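Local coordinates for protein 2-keto-3-deoxygluconate kinase (Thermotoga maritima, PDB 2AFB) that probably phosphorylates 2-keto-3-deoxygluconate at the expense of ATP, as a sugar kinase of the pfkB (ribokinase-like) family, at residues H79-K82 and K86-Y89. Sequence-based numbering, arbitrary orientation.
Sequences HLRK and KTDY. With NI (nickel (II) ion), chain C.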
loop_
_atom_site.group_PDB
_atom_site.type_symbol
_atom_site.label_atom_id
_atom_site.label_comp_id
_atom_site.label_asym_id
_atom_site.label_seq_id
_atom_site.Cartn_x
_atom_site.Cartn_y
_atom_site.Cartn_z
ATOM N N HIS A 79 -19.767 4.620 -7.986
ATOM C CA HIS A 79 -19.432 3.185 -7.992
ATOM C C HIS A 79 -20.476 2.372 -8.721
ATOM O O HIS A 79 -20.142 1.486 -9.535
ATOM C CB HIS A 79 -19.263 2.716 -6.552
ATOM C CG HIS A 79 -18.922 1.270 -6.381
ATOM N ND1 HIS A 79 -17.684 0.745 -6.671
ATOM C CD2 HIS A 79 -19.642 0.251 -5.866
ATOM C CE1 HIS A 79 -17.656 -0.539 -6.380
ATOM N NE2 HIS A 79 -18.835 -0.864 -5.881
ATOM N N LEU A 80 -21.750 2.703 -8.467
ATOM C CA LEU A 80 -22.846 2.079 -9.191
ATOM C C LEU A 80 -22.737 2.348 -10.699
ATOM O O LEU A 80 -22.883 1.446 -11.528
ATOM C CB LEU A 80 -24.183 2.597 -8.659
ATOM C CG LEU A 80 -24.588 1.964 -7.336
ATOM C CD1 LEU A 80 -25.468 2.869 -6.641
ATOM C CD2 LEU A 80 -25.216 0.584 -7.570
ATOM N N ARG A 81 -22.509 3.597 -11.058
ATOM C CA ARG A 81 -22.392 3.923 -12.489
ATOM C C ARG A 81 -21.198 3.230 -13.181
ATOM O O ARG A 81 -21.292 2.823 -14.326
ATOM C CB ARG A 81 -22.313 5.439 -12.722
ATOM C CG ARG A 81 -23.639 6.165 -12.616
ATOM C CD ARG A 81 -23.479 7.588 -13.068
ATOM N NE ARG A 81 -22.479 8.294 -12.252
ATOM C CZ ARG A 81 -22.717 9.006 -11.149
ATOM N NH1 ARG A 81 -23.936 9.141 -10.639
ATOM N NH2 ARG A 81 -21.714 9.590 -10.546
ATOM N N LYS A 82 -20.072 3.135 -12.492
ATOM C CA LYS A 82 -18.913 2.507 -13.046
ATOM C C LYS A 82 -19.264 1.065 -13.523
ATOM O O LYS A 82 -18.809 0.614 -14.557
ATOM C CB LYS A 82 -17.806 2.459 -11.967
ATOM C CG LYS A 82 -16.699 1.537 -12.353
ATOM C CD LYS A 82 -15.666 1.365 -11.267
ATOM C CE LYS A 82 -14.485 0.522 -11.793
ATOM N NZ LYS A 82 -13.315 0.445 -10.863
ATOM N N LYS A 86 -27.705 2.328 -13.681
ATOM C CA LYS A 86 -28.264 3.677 -13.900
ATOM C C LYS A 86 -28.788 4.268 -12.577
ATOM O O LYS A 86 -29.435 3.585 -11.805
ATOM C CB LYS A 86 -29.346 3.638 -14.982
ATOM C CG LYS A 86 -28.939 2.774 -16.184
ATOM C CD LYS A 86 -29.623 3.173 -17.455
ATOM C CE LYS A 86 -29.179 2.315 -18.641
ATOM N NZ LYS A 86 -27.742 2.472 -18.918
ATOM N N THR A 87 -28.471 5.534 -12.317
ATOM C CA THR A 87 -28.661 6.139 -10.986
ATOM C C THR A 87 -29.743 7.198 -11.018
ATOM O O THR A 87 -29.888 7.992 -10.089
ATOM C CB THR A 87 -27.351 6.741 -10.458
ATOM O OG1 THR A 87 -26.727 7.507 -11.479
ATOM C CG2 THR A 87 -26.368 5.642 -10.009
ATOM N N ASP A 88 -30.532 7.168 -12.079
ATOM C CA ASP A 88 -31.553 8.181 -12.337
ATOM C C ASP A 88 -32.525 8.316 -11.208
ATOM O O ASP A 88 -33.020 9.385 -10.989
ATOM C CB ASP A 88 -32.384 7.836 -13.593
ATOM C CG ASP A 88 -31.529 7.691 -14.848
ATOM O OD1 ASP A 88 -30.378 7.171 -14.775
ATOM O OD2 ASP A 88 -32.016 8.092 -15.911
ATOM N N TYR A 89 -32.855 7.218 -10.534
ATOM C CA TYR A 89 -33.899 7.248 -9.515
ATOM C C TYR A 89 -33.340 7.270 -8.087
ATOM O O TYR A 89 -34.029 6.966 -7.112
ATOM C CB TYR A 89 -34.844 6.075 -9.695
ATOM C CG TYR A 89 -35.409 5.925 -11.097
ATOM C CD1 TYR A 89 -36.064 6.973 -11.741
ATOM C CD2 TYR A 89 -35.336 4.697 -11.757
ATOM C CE1 TYR A 89 -36.601 6.797 -13.037
ATOM C CE2 TYR A 89 -35.831 4.520 -13.013
ATOM C CZ TYR A 89 -36.469 5.566 -13.657
ATOM O OH TYR A 89 -36.974 5.338 -14.911
HETATM NI NI NI C . -15.799 1.703 -6.808
HETATM O O HOH W 1 -15.853 3.496 -8.153
HETATM O O HOH W 2 -15.191 2.339 -4.646
#
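Arg81 and Thr87 meet where the last turn of helix 71-82 is passed by the loop leading into strand 90-92; the backbones come closest at Arg81 and Lys86, whose CA atoms lie 6.0 Å apart. Three residues link the segments, none in a helix or strand. Thr87 aims its CB at the helix and touches two of its side chains. Its methyl CG2 rests against Leu80 CB at 4.0 Å and Arg81 CG at 3.8 Å. The hydroxyl OG1, placed between the backbone N and the carbonyl carbon (chi1 46°), lies against the CG and CD methylenes of Arg81 as well as NH1. Arg81 runs across the threonine at about a right angle and bends at chi3 (-59°), bringing NH1 back to Thr87 OG1; this 3.3 Å hydrogen bond is nearly straight (163°) but weak, and enters in plane at the guanidinium edge. Helix 71-82 follows strand 60-67 and leads into strand 90-92, its parallel neighbour at one end of the nine-stranded sheet, so the contact belongs to a right-handed beta-alpha-beta crossover of the ribokinase-like fold. Leu80 also packs on Phe63 of strand 60-67, while Lys86 pairs by backbone hydrogen bonds with Ala61. The stronger partner of Arg81 lies across a subunit interface: NH2 donates to Lys82 O of a second subunit, while the Arg81 O of this chain receives a hydrogen bond from NE of Arg81 of that subunit. An alanine here would remove the guanidinium and is likely to leave Lys82 O of the neighbouring subunit without this donor, and Thr87 OG1 without its weak one. One residue before Leu80, His79 binds a nickel ion through ND1 at 2.1 Å, with two waters also ligating the metal.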